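Local coordinates for solute Binding Protein, BlMnBP1 in complex with mannotriose (Bifidobacterium, PDB 6FUV) that binds manno-oligosaccharides such as mannotriose and probably delivers them to an ABC transporter for uptake, at residues Gly254-Gly259 against Pro272-Ala277. Sequence-based numbering, arbitrary orientation.
Sequences GKMNNG and PQMKQA. With BMA (beta-D-mannopyranose), chain B.
N257 lays its carboxamide against the backbone of 274-277, with CB and CG alongside the carbonyl oxygen of M274 and ND2 turned onto it. The ND2 to M274 O hydrogen bond is 2.7 Å long and nearly straight, the N-H...O angle being 161°. The oxygen lies 12° from the amide plane of N257, and the donor approaches within the carbonyl plane. With CG anti to the backbone N (chi1 -168°), the amide reaches across to the segment 272-277, where ND2 also comes to 2.9 Å from K275 O. The other end of the amide is held as well, since OD1 accepts a hydrogen bond from the backbone N of H280; bonds at both ends should fix its flip.

Beside this bond, the two methionine side chains cross at about a right angle. M256 CG rests on M274 SD at 3.7 Å; beyond CG the M256 chain bends at chi2 and chi3 and turns away, whereas that of M274 stays extended. Both side chains also touch M264 of strand 261-264 and V284 of strand 284-288, so the pair belongs to an apolar layer over the sheet. Toward the surface, the methyl of A277 sits 3.9 Å from G254 N, and G254 and A277 approach to 5.1 Å between CA atoms. A water accepts from N258 ND2 and gives a weak bond to A277 O.

Q273 faces the sugar: OE1 accepts from mannose O2 at 2.6 Å, while NE2 donates to O3 at 2.9 Å. The packing joins two helices that both carry sugar-binding residues, Q273 on one and W249, E250 and K253 on the other, in the glycan site of a periplasmic-binding-protein-type (PBP clan) fold.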
loop_
_atom_site.group_PDB
_atom_site.type_symbol
_atom_site.label_atom_id
_atom_site.label_comp_id
_atom_site.label_asym_id
_atom_site.label_seq_id
_atom_site.Cartn_x
_atom_site.Cartn_y
_atom_site.Cartn_z
ATOM N N GLY A 254 -18.770 -3.880 3.647
ATOM C CA GLY A 254 -19.914 -4.737 3.825
ATOM C C GLY A 254 -20.457 -5.234 2.507
ATOM O O GLY A 254 -20.881 -6.387 2.398
ATOM N N LYS A 255 -20.504 -4.356 1.508
ATOM C CA LYS A 255 -21.119 -4.733 0.249
ATOM C C LYS A 255 -20.308 -5.827 -0.431
ATOM O O LYS A 255 -20.874 -6.696 -1.087
ATOM C CB LYS A 255 -21.242 -3.517 -0.656
ATOM C CG LYS A 255 -22.363 -2.518 -0.299
ATOM C CD LYS A 255 -22.304 -1.330 -1.243
ATOM C CE LYS A 255 -23.441 -0.394 -1.053
ATOM N NZ LYS A 255 -23.128 0.902 -1.669
ATOM N N MET A 256 -18.974 -5.735 -0.384
ATOM C CA MET A 256 -18.135 -6.837 -0.854
ATOM C C MET A 256 -18.443 -8.112 -0.088
ATOM O O MET A 256 -18.603 -9.180 -0.674
ATOM C CB MET A 256 -16.664 -6.457 -0.704
ATOM C CG MET A 256 -15.665 -7.579 -0.799
ATOM S SD MET A 256 -15.635 -8.421 -2.379
ATOM C CE MET A 256 -15.339 -7.162 -3.523
ATOM N N ASN A 257 -18.548 -8.021 1.233
ATOM C CA ASN A 257 -18.812 -9.224 2.025
ATOM C C ASN A 257 -20.171 -9.859 1.702
ATOM O O ASN A 257 -20.331 -11.084 1.821
ATOM C CB ASN A 257 -18.775 -8.877 3.515
ATOM C CG ASN A 257 -18.745 -10.088 4.404
ATOM O OD1 ASN A 257 -19.754 -10.668 4.677
ATOM N ND2 ASN A 257 -17.568 -10.463 4.873
ATOM N N ASN A 258 -21.173 -9.060 1.325
ATOM C CA ASN A 258 -22.513 -9.575 1.077
ATOM C C ASN A 258 -22.804 -9.754 -0.397
ATOM O O ASN A 258 -23.946 -9.985 -0.760
ATOM C CB ASN A 258 -23.565 -8.647 1.695
ATOM C CG ASN A 258 -23.479 -8.599 3.205
ATOM O OD1 ASN A 258 -23.469 -9.629 3.869
ATOM N ND2 ASN A 258 -23.399 -7.400 3.754
ATOM N N GLY A 259 -21.806 -9.628 -1.253
ATOM C CA GLY A 259 -22.011 -9.945 -2.639
ATOM C C GLY A 259 -22.729 -8.900 -3.425
ATOM O O GLY A 259 -23.208 -9.192 -4.509
ATOM N N PRO A 272 -8.714 -9.007 4.980
ATOM C CA PRO A 272 -9.339 -9.287 6.275
ATOM C C PRO A 272 -10.380 -8.247 6.664
ATOM O O PRO A 272 -11.356 -8.615 7.319
ATOM C CB PRO A 272 -8.144 -9.348 7.247
ATOM C CG PRO A 272 -6.970 -8.724 6.495
ATOM C CD PRO A 272 -7.248 -9.057 5.050
ATOM N N GLN A 273 -10.184 -6.972 6.306
ATOM C CA GLN A 273 -11.139 -5.943 6.697
ATOM C C GLN A 273 -12.501 -6.252 6.090
ATOM O O GLN A 273 -13.537 -5.971 6.694
ATOM C CB GLN A 273 -10.677 -4.538 6.246
ATOM C CG GLN A 273 -9.363 -4.045 6.830
ATOM C CD GLN A 273 -9.042 -2.590 6.553
ATOM O OE1 GLN A 273 -9.889 -1.797 6.207
ATOM N NE2 GLN A 273 -7.802 -2.240 6.746
ATOM N N MET A 274 -12.528 -6.780 4.869
ATOM C CA MET A 274 -13.793 -7.095 4.236
ATOM C C MET A 274 -14.299 -8.486 4.578
ATOM O O MET A 274 -15.509 -8.687 4.592
ATOM C CB MET A 274 -13.635 -6.925 2.736
ATOM C CG MET A 274 -13.323 -5.481 2.351
ATOM S SD MET A 274 -13.243 -5.175 0.601
ATOM C CE MET A 274 -12.748 -3.461 0.586
ATOM N N LYS A 275 -13.404 -9.446 4.840
ATOM C CA LYS A 275 -13.822 -10.720 5.398
ATOM C C LYS A 275 -14.590 -10.510 6.685
ATOM O O LYS A 275 -15.619 -11.158 6.902
ATOM C CB LYS A 275 -12.612 -11.611 5.651
ATOM C CG LYS A 275 -12.071 -12.368 4.473
ATOM C CD LYS A 275 -10.924 -13.356 4.905
ATOM C CE LYS A 275 -10.476 -14.278 3.771
ATOM N NZ LYS A 275 -11.617 -15.052 3.152
ATOM N N GLN A 276 -14.105 -9.590 7.532
ATOM C CA GLN A 276 -14.660 -9.295 8.848
ATOM C C GLN A 276 -15.884 -8.396 8.805
ATOM O O GLN A 276 -16.551 -8.248 9.823
ATOM C CB GLN A 276 -13.615 -8.587 9.731
ATOM C CG GLN A 276 -12.355 -9.346 10.106
ATOM C CD GLN A 276 -11.252 -8.380 10.709
ATOM O OE1 GLN A 276 -11.422 -7.140 10.754
ATOM N NE2 GLN A 276 -10.119 -8.947 11.096
ATOM N N ALA A 277 -16.168 -7.751 7.695
ATOM C CA ALA A 277 -17.228 -6.762 7.622
ATOM C C ALA A 277 -18.595 -7.378 7.489
ATOM O O ALA A 277 -19.586 -6.687 7.310
ATOM C CB ALA A 277 -16.953 -5.813 6.451
HETATM C C1 BMA B . -10.165 2.575 7.769
HETATM C C2 BMA B . -9.448 1.333 7.238
HETATM C C3 BMA B . -8.061 1.762 6.707
HETATM C C4 BMA B . -8.257 2.847 5.626
HETATM C C5 BMA B . -9.125 3.993 6.164
HETATM C C6 BMA B . -9.452 5.069 5.090
HETATM O O1 BMA B . -11.393 2.169 8.207
HETATM O O2 BMA B . -10.158 0.768 6.125
HETATM O O3 BMA B . -7.337 0.627 6.278
HETATM O O4 BMA B . -7.035 3.468 5.211
HETATM O O5 BMA B . -10.359 3.470 6.712
HETATM O O6 BMA B . -10.033 6.205 5.719
HETATM O O HOH W 1 -22.933 -6.479 6.794
#